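Local coordinates for putative acetamidase/formamidase (Yersinia enterocolitica subsp. palearctica serotype O:3, PDB 5UBU) that hydrolyses the carbon-nitrogen bond of acetamide and probably that of other small linear amides, at the interface of chains A and B. Numbering follows the deposited sequence. Chains: chain A/B, Putative acetamidase/formamidase.

Contact 1: the interface of chains A and B. Residues chain A 164, 224-227, 229-235; chain B 303-307.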
loop_
_atom_site.group_PDB
_atom_site.type_symbol
_atom_site.label_atom_id
_atom_site.label_comp_id
_atom_site.label_asym_id
_atom_site.label_seq_id
_atom_site.Cartn_x
_atom_site.Cartn_y
_atom_site.Cartn_z
ATOM N N LEU A 164 34.045 1.599 3.107
ATOM C CA LEU A 164 33.204 0.479 2.704
ATOM C C LEU A 164 33.858 -0.390 1.634
ATOM O O LEU A 164 34.640 0.119 0.818
ATOM C CB LEU A 164 31.883 1.011 2.159
ATOM C CG LEU A 164 31.139 1.992 3.061
ATOM C CD1 LEU A 164 29.826 2.383 2.395
ATOM C CD2 LEU A 164 30.878 1.397 4.435
ATOM N N CYS A 224 28.433 0.441 -4.444
ATOM C CA CYS A 224 27.871 -0.261 -3.297
ATOM C C CYS A 224 26.428 0.191 -3.152
ATOM O O CYS A 224 26.054 1.178 -3.761
ATOM C CB CYS A 224 28.662 0.077 -2.028
ATOM S SG CYS A 224 28.849 1.852 -1.745
ATOM N N GLN A 225 25.620 -0.531 -2.371
ATOM C CA GLN A 225 24.221 -0.142 -2.129
ATOM C C GLN A 225 23.588 -0.927 -0.991
ATOM O O GLN A 225 23.771 -2.136 -0.880
ATOM C CB GLN A 225 23.340 -0.342 -3.374
ATOM C CG GLN A 225 21.883 0.063 -3.192
ATOM C CD GLN A 225 20.994 -0.377 -4.327
ATOM O OE1 GLN A 225 21.276 -0.117 -5.491
ATOM N NE2 GLN A 225 19.882 -1.014 -3.985
ATOM N N GLY A 226 22.795 -0.228 -0.188
ATOM C CA GLY A 226 22.076 -0.844 0.908
ATOM C C GLY A 226 20.736 -1.386 0.419
ATOM O O GLY A 226 20.258 -1.033 -0.665
ATOM N N ASP A 227 20.127 -2.251 1.225
ATOM C CA ASP A 227 18.834 -2.819 0.898
ATOM C C ASP A 227 17.817 -1.686 0.978
ATOM O O ASP A 227 17.645 -1.054 2.041
ATOM C CB ASP A 227 18.452 -3.938 1.877
ATOM C CG ASP A 227 19.397 -5.133 1.822
ATOM O OD1 ASP A 227 20.258 -5.191 0.906
ATOM O OD2 ASP A 227 19.264 -6.019 2.704
ATOM N N GLU A 229 18.056 1.150 -0.891
ATOM C CA GLU A 229 18.684 2.367 -1.451
ATOM C C GLU A 229 17.927 3.560 -0.859
ATOM O O GLU A 229 17.597 4.529 -1.532
ATOM C CB GLU A 229 18.563 2.323 -2.968
ATOM C CG GLU A 229 19.426 3.312 -3.746
ATOM C CD GLU A 229 19.148 3.259 -5.236
ATOM O OE1 GLU A 229 17.983 2.958 -5.596
ATOM O OE2 GLU A 229 20.061 3.549 -6.047
ATOM N N ILE A 230 17.706 3.466 0.446
ATOM C CA ILE A 230 16.861 4.393 1.198
ATOM C C ILE A 230 16.920 5.918 0.950
ATOM O O ILE A 230 15.864 6.550 0.939
ATOM C CB ILE A 230 16.918 4.037 2.716
ATOM C CG1 ILE A 230 15.602 4.388 3.427
ATOM C CG2 ILE A 230 18.178 4.583 3.397
ATOM C CD1 ILE A 230 14.401 3.571 2.966
ATOM N N CYS A 231 18.099 6.513 0.745
ATOM C CA CYS A 231 18.145 7.980 0.540
ATOM C C CYS A 231 17.802 8.414 -0.884
ATOM O O CYS A 231 17.686 9.612 -1.151
ATOM C CB CYS A 231 19.496 8.578 0.944
ATOM S SG CYS A 231 20.823 8.395 -0.259
ATOM N N GLY A 232 17.650 7.442 -1.788
ATOM C CA GLY A 232 17.316 7.709 -3.187
ATOM C C GLY A 232 18.426 7.304 -4.131
ATOM O O GLY A 232 18.159 6.912 -5.282
ATOM N N THR A 233 19.673 7.400 -3.657
ATOM C CA THR A 233 20.837 7.043 -4.480
ATOM C C THR A 233 21.854 6.208 -3.714
ATOM O O THR A 233 21.955 6.278 -2.485
ATOM C CB THR A 233 21.597 8.297 -4.991
ATOM O OG1 THR A 233 22.258 8.958 -3.902
ATOM C CG2 THR A 233 20.654 9.274 -5.682
ATOM N N ALA A 234 22.615 5.429 -4.465
ATOM C CA ALA A 234 23.680 4.613 -3.924
ATOM C C ALA A 234 24.937 5.426 -4.210
ATOM O O ALA A 234 24.859 6.652 -4.275
ATOM C CB ALA A 234 23.714 3.282 -4.652
ATOM N N VAL A 235 26.093 4.774 -4.332
ATOM C CA VAL A 235 27.315 5.487 -4.710
ATOM C C VAL A 235 27.360 5.327 -6.227
ATOM O O VAL A 235 27.826 4.324 -6.739
ATOM C CB VAL A 235 28.587 4.953 -4.002
ATOM C CG1 VAL A 235 29.845 5.567 -4.590
ATOM C CG2 VAL A 235 28.506 5.225 -2.506
ATOM N N LEU B 303 23.309 4.441 5.289
ATOM C CA LEU B 303 22.424 3.270 5.270
ATOM C C LEU B 303 21.932 2.969 3.871
ATOM O O LEU B 303 21.480 1.864 3.598
ATOM C CB LEU B 303 21.232 3.440 6.209
ATOM C CG LEU B 303 21.558 3.332 7.688
ATOM C CD1 LEU B 303 20.329 3.657 8.518
ATOM C CD2 LEU B 303 22.079 1.942 8.014
ATOM N N SER B 304 22.011 3.961 2.989
ATOM C CA SER B 304 21.627 3.778 1.606
ATOM C C SER B 304 22.727 2.961 0.897
ATOM O O SER B 304 22.568 2.570 -0.259
ATOM C CB SER B 304 21.435 5.139 0.935
ATOM O OG SER B 304 20.841 5.003 -0.341
ATOM N N GLN B 305 23.827 2.695 1.612
ATOM C CA GLN B 305 24.963 1.927 1.089
ATOM C C GLN B 305 25.218 0.628 1.885
ATOM O O GLN B 305 25.727 -0.345 1.321
ATOM C CB GLN B 305 26.259 2.762 1.156
ATOM C CG GLN B 305 26.136 4.233 0.767
ATOM C CD GLN B 305 25.508 4.458 -0.587
ATOM O OE1 GLN B 305 25.639 3.632 -1.497
ATOM N NE2 GLN B 305 24.837 5.597 -0.741
ATOM N N CYS B 306 24.859 0.617 3.178
ATOM C CA CYS B 306 25.130 -0.524 4.075
ATOM C C CYS B 306 23.957 -1.146 4.794
ATOM O O CYS B 306 24.113 -2.184 5.439
ATOM C CB CYS B 306 26.066 -0.047 5.178
ATOM S SG CYS B 306 27.520 0.732 4.519
ATOM N N GLY B 307 22.807 -0.495 4.758
ATOM C CA GLY B 307 21.649 -1.022 5.446
ATOM C C GLY B 307 21.221 -2.374 4.913
ATOM O O GLY B 307 21.324 -2.636 3.718
HETATM O O HOH W 1 19.270 1.066 1.945
#
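The C-terminal end of helix 296-306 of chain B docks here against the loop of chain A that joins strand 214-222 to strand 236-237, two strands that also supply sodium ligands. Much of the grip is backbone to backbone. A:Gly226 N donates to B:Ser304 O at 2.8 Å, nearly straight at the hydrogen (168°) but from well above the carbonyl plane. Glycine suits this spot because its bare CA lets the loop lie close to the helix backbone at B:Gln305. One residue on, A:Asp227 N gives an equally straight bond to B:Gly307 O, 2.8 Å away, just past the helix end. Water 1 bridges the chains too, 2.9 Å from B:Leu303 O, and it also meets A:Asp227 O and A:Ile230 N.

B:Ser304, with OG anti to its own backbone N (chi1 -170°), sends its hydroxyl into the bend of the loop. OG donates to A:Thr233 O at 2.7 Å, above that carbonyl's plane, and A:Cys231 N is a weak donor to B:Ser304 OG. A short hydroxyl can thus serve the loop as donor and acceptor at once, while A:Cys231 SG packs on B:Ser304 CB at 3.5 Å.

B:Gln305 folds back through a bent chi2 (-53°), so that its amide lies along A:Thr233, A:Ala234 and A:Val235. NE2 makes a weak bond to A:Thr233 O. OE1 comes near A:Val235 N, but that N-H points away and no hydrogen bond forms. With that bond weak, packing probably does much to hold the amide: the valine and glutamine side chains cross at about a right angle, and A:Val235 CG2 meets B:Gln305 CD at 3.6 Å. On its other flank, CB of the glutamine touches A:Leu164 CD1 at 3.8 Å. Both leucine methyls also clasp the thiol of B:Cys306, with CD2 lying 3.4 Å from SG.

Contact 2: the interface of chains A and B. Residues chain A 294, 298, 302, 306, 329, 331; chain B 158, 161-162, 164.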
loop_
_atom_site.group_PDB
_atom_site.type_symbol
_atom_site.label_atom_id
_atom_site.label_comp_id
_atom_site.label_asym_id
_atom_site.label_seq_id
_atom_site.Cartn_x
_atom_site.Cartn_y
_atom_site.Cartn_z
ATOM N N PHE A 294 9.093 -29.433 -8.271
ATOM C CA PHE A 294 8.298 -29.198 -7.067
ATOM C C PHE A 294 6.805 -29.284 -7.344
ATOM O O PHE A 294 6.349 -29.023 -8.457
ATOM C CB PHE A 294 8.568 -27.804 -6.487
ATOM C CG PHE A 294 9.846 -27.690 -5.709
ATOM C CD1 PHE A 294 11.063 -27.538 -6.352
ATOM C CD2 PHE A 294 9.818 -27.676 -4.318
ATOM C CE1 PHE A 294 12.237 -27.400 -5.626
ATOM C CE2 PHE A 294 10.985 -27.539 -3.584
ATOM C CZ PHE A 294 12.201 -27.408 -4.238
ATOM N N ASP A 298 3.623 -27.636 -1.966
ATOM C CA ASP A 298 4.803 -27.983 -1.180
ATOM C C ASP A 298 5.815 -26.851 -1.307
ATOM O O ASP A 298 6.424 -26.457 -0.320
ATOM C CB ASP A 298 5.440 -29.290 -1.660
ATOM C CG ASP A 298 6.641 -29.693 -0.820
ATOM O OD1 ASP A 298 6.527 -29.723 0.428
ATOM O OD2 ASP A 298 7.690 -30.007 -1.415
ATOM N N LEU A 302 7.135 -24.708 1.659
ATOM C CA LEU A 302 8.577 -24.851 1.902
ATOM C C LEU A 302 9.248 -23.478 1.940
ATOM O O LEU A 302 10.115 -23.239 2.785
ATOM C CB LEU A 302 9.265 -25.724 0.836
ATOM C CG LEU A 302 10.769 -25.964 1.071
ATOM C CD1 LEU A 302 11.009 -26.746 2.359
ATOM C CD2 LEU A 302 11.403 -26.690 -0.099
ATOM N N CYS A 306 12.152 -21.506 4.102
ATOM C CA CYS A 306 13.496 -21.280 3.526
ATOM C C CYS A 306 13.675 -20.096 2.606
ATOM O O CYS A 306 14.810 -19.775 2.243
ATOM C CB CYS A 306 13.861 -22.490 2.685
ATOM S SG CYS A 306 13.705 -24.001 3.612
ATOM N N LEU A 329 18.848 -26.439 -1.908
ATOM C CA LEU A 329 17.463 -26.907 -1.780
ATOM C C LEU A 329 16.807 -27.269 -3.130
ATOM O O LEU A 329 15.644 -27.681 -3.164
ATOM C CB LEU A 329 16.623 -25.880 -1.010
ATOM C CG LEU A 329 17.118 -25.575 0.417
ATOM C CD1 LEU A 329 16.345 -24.422 1.042
ATOM C CD2 LEU A 329 17.059 -26.799 1.318
ATOM N N ALA A 331 18.286 -29.541 -5.107
ATOM C CA ALA A 331 18.681 -30.940 -5.292
ATOM C C ALA A 331 17.449 -31.834 -5.284
ATOM O O ALA A 331 16.550 -31.657 -4.458
ATOM C CB ALA A 331 19.658 -31.371 -4.205
ATOM N N TRP B 158 11.337 -32.073 6.920
ATOM C CA TRP B 158 10.264 -31.627 6.029
ATOM C C TRP B 158 9.757 -32.716 5.086
ATOM O O TRP B 158 8.552 -32.888 4.931
ATOM C CB TRP B 158 10.711 -30.407 5.208
ATOM C CG TRP B 158 9.618 -29.840 4.381
ATOM C CD1 TRP B 158 9.346 -30.110 3.072
ATOM C CD2 TRP B 158 8.611 -28.934 4.826
ATOM N NE1 TRP B 158 8.234 -29.409 2.669
ATOM C CE2 TRP B 158 7.767 -28.676 3.730
ATOM C CE3 TRP B 158 8.342 -28.307 6.048
ATOM C CZ2 TRP B 158 6.672 -27.819 3.818
ATOM C CZ3 TRP B 158 7.262 -27.447 6.134
ATOM C CH2 TRP B 158 6.439 -27.213 5.027
ATOM N N ARG B 161 12.991 -35.405 0.318
ATOM C CA ARG B 161 13.811 -34.502 -0.471
ATOM C C ARG B 161 14.473 -33.377 0.328
ATOM O O ARG B 161 15.633 -33.047 0.071
ATOM C CB ARG B 161 12.964 -33.909 -1.600
ATOM C CG ARG B 161 13.735 -33.010 -2.546
ATOM C CD ARG B 161 12.856 -32.505 -3.667
ATOM N NE ARG B 161 13.620 -31.684 -4.599
ATOM C CZ ARG B 161 13.116 -31.098 -5.684
ATOM N NH1 ARG B 161 13.902 -30.358 -6.469
ATOM N NH2 ARG B 161 11.828 -31.243 -5.989
ATOM N N HIS B 162 13.746 -32.784 1.277
ATOM C CA HIS B 162 14.287 -31.657 2.059
ATOM C C HIS B 162 14.345 -31.857 3.565
ATOM O O HIS B 162 13.338 -32.154 4.202
ATOM C CB HIS B 162 13.485 -30.380 1.784
ATOM C CG HIS B 162 13.467 -29.985 0.345
ATOM N ND1 HIS B 162 12.384 -30.214 -0.477
ATOM C CD2 HIS B 162 14.417 -29.415 -0.432
ATOM C CE1 HIS B 162 12.657 -29.775 -1.691
ATOM N NE2 HIS B 162 13.887 -29.291 -1.692
ATOM N N LEU B 164 15.623 -29.617 6.613
ATOM C CA LEU B 164 16.026 -28.247 6.930
ATOM C C LEU B 164 16.755 -28.151 8.266
ATOM O O LEU B 164 16.477 -28.940 9.181
ATOM C CB LEU B 164 14.793 -27.354 6.991
ATOM C CG LEU B 164 13.844 -27.439 5.805
ATOM C CD1 LEU B 164 12.651 -26.525 6.055
ATOM C CD2 LEU B 164 14.589 -27.103 4.512
HETATM O O HOH W 2 9.772 -31.237 -0.321
#
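A:Leu302 holds CG anti to its backbone N (chi1 -177°), which spreads its two methyls toward chain B, one for each of two aromatic rings. CG of B:Trp158 is also anti to the backbone N, whereas B:His162 sets CG beside its N (chi1 -58°), and B:Arg161 is extended from CG to NE. CD2 of A:Leu302 sits over the centre of the histidine ring, 3.7 Å from the centroid; CD1 lies over the five-membered ring of B:Trp158, 3.8 Å from its centroid, and so off the centre of the indole as a whole. A branched leucine suits this place because one side chain covers a face of each ring.

The ring edges carry the polar contacts. B:Trp158 NE1 meets A:Asp298 OD1 tip to tip at 2.8 Å, in the indole plane and on the syn lone pair of the carboxylate; indole offers this donor within a greasy ring. The other oxygen, OD2, binds water 2, which stands 2.8 Å from B:His162 ND1. Across the imidazole, NE2 donates to A:Leu329 O at 2.8 Å, in the carbonyl plane and on a lone pair. Imidazole suits the spot by bonding at both edges, which fixes its rotation, while its faces pack; the nearby carboxylate may favour protonation. B:Arg161 CG covers the opposite face, completing a sandwich with A:Leu302.

The long, flat arginine both bonds at its edge and lies over a ring: NE donates to A:Ala331 O at 2.9 Å, in the guanidinium plane, and NH2 lies 3.9 Å from the A:Phe294 ring centroid, a cation-pi contact with the planes 34° apart.

The site joins helix 296-306 and the C-terminal 3-10 helix 327-330 of chain A to the chain B loop between strands 155-157 and 164-165.

Contact 1 and contact 2 lie about 33 Å apart, measured between the centres of their C-alpha atoms, in a two-fold symmetric interface, each next to the other's twin. Helix 296-306 appears in both, lent by chain B in contact 1 and by chain A in contact 2; A:Leu164 meets B:Cys306 in contact 1, as B:Leu164 meets A:Cys306 in contact 2. Each of the two chains therefore offers this helix and receives its partner's. Contact 1 sets the helix end against the loop between sodium-binding strands, so pairing may steady the metal site. The two chains plausibly form a dimer within the deposited tetramer, although the structure alone does not show that this assembly is biological.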